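Local coordinates for C24 protein (Bizionia argentinensis JUB59, PDB 6OV6) that probably forms the trimeric receptor-binding tip of the long tail fibre of a temperate bacteriophage, and binds manganese ions, at the interface of chains A and B. Numbering follows the deposited sequence. Chains: chain A/B, C24 protein.

Contacts 1 and 2 join the same two chains at places whose C-alpha centres lie about 40 Å apart, and they have no residues in common. Contact 1 pairs strand 256-258 of chain A antiparallel with strand 191-193 of chain B, beside a manganese-binding histidine. Contact 2 sets strand 267-275 of chain A parallel to the end of strand 164-167 of chain B. The two chain A strands follow closely in sequence, so one stretch of polypeptide engages the same neighbour at both levels. With three copies in the deposited assembly, such repeated pairing of strands between chains is consistent with an intertwined fibre.

Contact 1: the interface of chains A and B. Residues chain A 193, 254-257; chain B 192-194.
B:Leu193 touches A:His254, A:Thr255 and A:Leu193 through CB and its two methyls. Its CB sits near both the carbonyl oxygen of A:Thr255 and CB of A:His254, and CG is the branch point from which the chain forks. Methyl CD1 reaches A:His254, 3.8 Å from CB of that histidine, the two side chains crossing at about a right angle. Methyl CD2 goes to the other side and meets CD2 of A:Leu193 at 3.6 Å, the equivalent methyl of the other chain; it also touches CA of A:Phe256. CG lies anti to the carbonyl carbon (chi1 -74°), which directs this fork towards chain A.

Polar bonds flank the leucine in sequence. With CG between the backbone N and the carbonyl carbon (chi1 62°), B:Asp194 turns OD1 to the amide N of A:Thr255 and accepts it at 2.7 Å; the donor arrives from above the carboxylate plane. ND1 of A:His254 donates to the carbonyl O of B:Asp194 at 2.9 Å, tilted 29° from the carbonyl plane, with the acceptor slightly tilted from the ring plane. ND1 is therefore committed across the interface, which would leave NE2 available to the metal. The backbone N of B:Asp194 in turn donates to O of A:Thr255.

Further along, A:Thr257 and B:Asn192 exchange two backbone bonds, N of A:Thr257 to O of B:Asn192 at 2.8 Å and N of B:Asn192 to O of A:Thr257 at 2.9 Å. Water 1 links that same threonine O to ND2 of B:Asn192. This antiparallel pairing splices the two chains into one sheet, and the ND1 bond probably helps to orient A:His254 for manganese binding.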
ATOM      1  N   LEU A 193      -5.371  14.961  30.594  1.00 27.28           N
ATOM      2  CA  LEU A 193      -4.789  14.586  31.880  1.00 27.15           C
ATOM      3  C   LEU A 193      -5.875  14.656  32.943  1.00 31.30           C
ATOM      4  O   LEU A 193      -6.752  15.528  32.873  1.00 29.92           O
ATOM      5  CB  LEU A 193      -3.660  15.571  32.265  1.00 27.52           C
ATOM      6  CG  LEU A 193      -2.310  15.507  31.497  1.00 33.50           C
ATOM      7  CD1 LEU A 193      -1.796  14.119  31.386  1.00 35.06           C
ATOM      8  CD2 LEU A 193      -2.414  16.057  30.065  1.00 34.30           C
ATOM      9  N   HIS A 254      -3.321  19.670  33.571  1.00 28.00           N
ATOM     10  CA  HIS A 254      -2.435  20.360  32.625  1.00 27.29           C
ATOM     11  C   HIS A 254      -3.005  20.123  31.228  1.00 28.86           C
ATOM     12  O   HIS A 254      -3.760  19.181  31.049  1.00 27.75           O
ATOM     13  CB  HIS A 254      -0.989  19.847  32.674  1.00 27.71           C
ATOM     14  CG  HIS A 254      -0.334  19.970  34.021  1.00 29.83           C
ATOM     15  ND1 HIS A 254       0.522  21.011  34.311  1.00 31.18           N
ATOM     16  CD2 HIS A 254      -0.438  19.167  35.107  1.00 31.61           C
ATOM     17  CE1 HIS A 254       0.927  20.805  35.558  1.00 30.73           C
ATOM     18  NE2 HIS A 254       0.342  19.727  36.088  1.00 30.99           N
ATOM     19  N   THR A 255      -2.687  20.991  30.291  1.00 26.29           N
ATOM     20  CA  THR A 255      -3.083  20.830  28.893  1.00 27.45           C
ATOM     21  C   THR A 255      -1.897  20.176  28.177  1.00 29.74           C
ATOM     22  O   THR A 255      -0.768  20.616  28.328  1.00 28.57           O
ATOM     23  CB  THR A 255      -3.440  22.196  28.266  1.00 34.79           C
ATOM     24  OG1 THR A 255      -4.637  22.651  28.902  1.00 34.65           O
ATOM     25  CG2 THR A 255      -3.666  22.119  26.721  1.00 32.61           C
ATOM     26  N   PHE A 256      -2.181  19.164  27.372  1.00 26.20           N
ATOM     27  CA  PHE A 256      -1.180  18.498  26.557  1.00 25.91           C
ATOM     28  C   PHE A 256      -1.208  19.128  25.164  1.00 29.92           C
ATOM     29  O   PHE A 256      -2.295  19.246  24.582  1.00 28.63           O
ATOM     30  CB  PHE A 256      -1.501  16.987  26.454  1.00 27.30           C
ATOM     31  CG  PHE A 256      -0.554  16.232  25.534  1.00 28.32           C
ATOM     32  CD1 PHE A 256       0.719  15.862  25.968  1.00 30.81           C
ATOM     33  CD2 PHE A 256      -0.938  15.895  24.243  1.00 28.37           C
ATOM     34  CE1 PHE A 256       1.588  15.155  25.124  1.00 32.62           C
ATOM     35  CE2 PHE A 256      -0.071  15.192  23.396  1.00 30.52           C
ATOM     36  CZ  PHE A 256       1.201  14.856  23.828  1.00 30.10           C
ATOM     37  N   THR A 257      -0.035  19.500  24.634  1.00 26.41           N
ATOM     38  CA  THR A 257       0.132  20.032  23.276  1.00 27.10           C
ATOM     39  C   THR A 257       1.052  19.063  22.532  1.00 31.02           C
ATOM     40  O   THR A 257       2.247  19.028  22.813  1.00 31.86           O
ATOM     41  CB  THR A 257       0.651  21.491  23.280  1.00 33.62           C
ATOM     42  OG1 THR A 257      -0.329  22.312  23.931  1.00 29.29           O
ATOM     43  CG2 THR A 257       0.895  22.037  21.863  1.00 36.35           C
TER
ATOM     44  N   ASN B 192       4.152  18.505  24.964  1.00 29.13           N
ATOM     45  CA  ASN B 192       4.438  19.304  26.158  1.00 29.83           C
ATOM     46  C   ASN B 192       3.223  19.581  26.999  1.00 33.77           C
ATOM     47  O   ASN B 192       2.100  19.568  26.511  1.00 32.27           O
ATOM     48  CB  ASN B 192       5.103  20.612  25.739  1.00 31.31           C
ATOM     49  CG  ASN B 192       6.460  20.386  25.136  1.00 41.99           C
ATOM     50  OD1 ASN B 192       7.415  20.032  25.824  1.00 46.38           O
ATOM     51  ND2 ASN B 192       6.556  20.533  23.828  1.00 38.77           N
ATOM     52  N   LEU B 193       3.457  19.797  28.286  1.00 30.33           N
ATOM     53  CA  LEU B 193       2.412  20.170  29.215  1.00 30.70           C
ATOM     54  C   LEU B 193       2.609  21.629  29.576  1.00 34.71           C
ATOM     55  O   LEU B 193       3.752  22.091  29.695  1.00 32.86           O
ATOM     56  CB  LEU B 193       2.494  19.342  30.494  1.00 30.78           C
ATOM     57  CG  LEU B 193       2.060  17.892  30.460  1.00 35.64           C
ATOM     58  CD1 LEU B 193       1.880  17.437  31.841  1.00 38.00           C
ATOM     59  CD2 LEU B 193       0.755  17.679  29.763  1.00 33.23           C
ATOM     60  N   ASP B 194       1.500  22.357  29.778  1.00 30.60           N
ATOM     61  CA  ASP B 194       1.626  23.748  30.197  1.00 29.02           C
ATOM     62  C   ASP B 194       1.976  23.758  31.693  1.00 30.80           C
ATOM     63  O   ASP B 194       1.914  22.719  32.357  1.00 28.94           O
ATOM     64  CB  ASP B 194       0.335  24.537  29.904  1.00 30.27           C
ATOM     65  CG  ASP B 194      -0.918  24.062  30.609  1.00 34.90           C
ATOM     66  OD1 ASP B 194      -0.925  22.927  31.105  1.00 35.76           O
ATOM     67  OD2 ASP B 194      -1.903  24.822  30.635  1.00 38.53           O
TER
HETATM   68  O   HOH W   1       4.395  20.616  21.945  1.00 42.91           O

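Contact 2: the interface of chains A and B. Residues chain A 150, 269-271; chain B 167-168, 178.
B:Tyr168 lies against A:Ala271, A:Thr269 and A:Leu150, and it has the largest area hidden by chain A in this patch (37 Å²). Its backbone N donates to the carbonyl O of A:Leu270 at 2.9 Å. This bond accompanies the parallel bridge, and its donor stands 44° above the carbonyl plane, off a lone pair. Methyl CG2 of A:Thr269 packs against CA of B:Tyr168 at 3.4 Å, and CA of A:Ala271 meets its CB at 3.6 Å; carbon from both residues thus packs next to the bond.

With CG anti to the backbone N (chi1 163°), the phenol ring is carried towards A:Leu150. The ring and the leucine cross at about a right angle: CD1 of A:Leu150 is 3.9 Å from ring atom CD2 of B:Tyr168, and the leucine's other methyl lies near CE2.

B:Ile178 has the next largest area hidden by chain A, 20 Å², and makes its contact mainly through the tip of its longer branch. Its CD1 lies 3.4 Å from N of A:Ala271 and 3.8 Å from CB of that alanine, while the shorter branch, CG2, faces the carbonyl O of A:Thr269. A:Ala271 therefore touches both B:Ile178 and B:Tyr168.

In the fold, strand 267-275 near the C-terminus of chain A runs parallel to the end of strand 164-167 of chain B, through the bridge between A:Leu270 and B:Gly167, while the loop residues B:Tyr168 and B:Ile178 pack beside it.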
ATOM      1  N   LEU A 150       0.184   7.966 -17.381  1.00 31.52           N
ATOM      2  CA  LEU A 150       0.172   8.048 -15.928  1.00 31.96           C
ATOM      3  C   LEU A 150      -1.293   8.072 -15.449  1.00 34.89           C
ATOM      4  O   LEU A 150      -2.152   8.677 -16.110  1.00 35.28           O
ATOM      5  CB  LEU A 150       0.884   9.360 -15.560  1.00 33.09           C
ATOM      6  CG  LEU A 150       1.540   9.486 -14.188  1.00 39.85           C
ATOM      7  CD1 LEU A 150       2.725   8.500 -14.029  1.00 40.05           C
ATOM      8  CD2 LEU A 150       2.001  10.921 -13.962  1.00 43.49           C
ATOM      9  N   THR A 269       8.557   5.105  -3.922  1.00 23.28           N
ATOM     10  CA  THR A 269       7.826   5.731  -5.007  1.00 23.68           C
ATOM     11  C   THR A 269       7.945   4.948  -6.324  1.00 25.25           C
ATOM     12  O   THR A 269       9.044   4.720  -6.826  1.00 26.11           O
ATOM     13  CB  THR A 269       8.276   7.211  -5.212  1.00 27.80           C
ATOM     14  OG1 THR A 269       8.206   7.920  -3.980  1.00 25.69           O
ATOM     15  CG2 THR A 269       7.442   7.929  -6.281  1.00 26.96           C
ATOM     16  N   LEU A 270       6.799   4.572  -6.876  1.00 23.78           N
ATOM     17  CA  LEU A 270       6.689   3.957  -8.197  1.00 23.53           C
ATOM     18  C   LEU A 270       5.575   4.701  -8.939  1.00 26.23           C
ATOM     19  O   LEU A 270       4.655   5.226  -8.309  1.00 25.45           O
ATOM     20  CB  LEU A 270       6.367   2.449  -8.117  1.00 23.21           C
ATOM     21  CG  LEU A 270       7.412   1.528  -7.467  1.00 25.50           C
ATOM     22  CD1 LEU A 270       6.910   0.071  -7.443  1.00 24.41           C
ATOM     23  CD2 LEU A 270       8.761   1.574  -8.211  1.00 23.15           C
ATOM     24  N   ALA A 271       5.604   4.691 -10.269  1.00 23.06           N
ATOM     25  CA  ALA A 271       4.530   5.330 -11.008  1.00 23.67           C
ATOM     26  C   ALA A 271       3.409   4.318 -11.259  1.00 26.26           C
ATOM     27  O   ALA A 271       3.673   3.135 -11.496  1.00 26.46           O
ATOM     28  CB  ALA A 271       5.053   5.856 -12.335  1.00 24.81           C
TER
ATOM     29  N   GLY B 167       2.343   6.400  -4.996  1.00 23.91           N
ATOM     30  CA  GLY B 167       2.292   6.874  -6.376  1.00 23.14           C
ATOM     31  C   GLY B 167       3.180   8.067  -6.649  1.00 28.41           C
ATOM     32  O   GLY B 167       3.150   9.056  -5.915  1.00 27.56           O
ATOM     33  N   TYR B 168       4.004   7.952  -7.688  1.00 25.30           N
ATOM     34  CA  TYR B 168       4.839   9.019  -8.233  1.00 25.76           C
ATOM     35  C   TYR B 168       3.953  10.232  -8.478  1.00 28.38           C
ATOM     36  O   TYR B 168       2.827  10.098  -8.948  1.00 26.46           O
ATOM     37  CB  TYR B 168       5.498   8.532  -9.550  1.00 26.90           C
ATOM     38  CG  TYR B 168       6.054   9.640 -10.425  1.00 29.03           C
ATOM     39  CD1 TYR B 168       7.282  10.241 -10.130  1.00 31.53           C
ATOM     40  CD2 TYR B 168       5.370  10.071 -11.560  1.00 29.95           C
ATOM     41  CE1 TYR B 168       7.798  11.262 -10.937  1.00 32.71           C
ATOM     42  CE2 TYR B 168       5.881  11.085 -12.377  1.00 30.22           C
ATOM     43  CZ  TYR B 168       7.087  11.686 -12.049  1.00 35.70           C
ATOM     44  OH  TYR B 168       7.589  12.680 -12.851  1.00 39.59           O
ATOM     45  N   ILE B 178      11.118   8.255  -9.239  1.00 29.30           N
ATOM     46  CA  ILE B 178      11.002   6.836  -8.942  1.00 27.66           C
ATOM     47  C   ILE B 178      12.088   6.514  -7.912  1.00 31.64           C
ATOM     48  O   ILE B 178      13.234   6.964  -8.047  1.00 30.43           O
ATOM     49  CB  ILE B 178      11.194   5.983 -10.234  1.00 29.77           C
ATOM     50  CG1 ILE B 178      10.124   6.294 -11.321  1.00 29.95           C
ATOM     51  CG2 ILE B 178      11.333   4.470  -9.932  1.00 29.70           C
ATOM     52  CD1 ILE B 178       8.630   6.033 -10.977  1.00 31.97           C
TER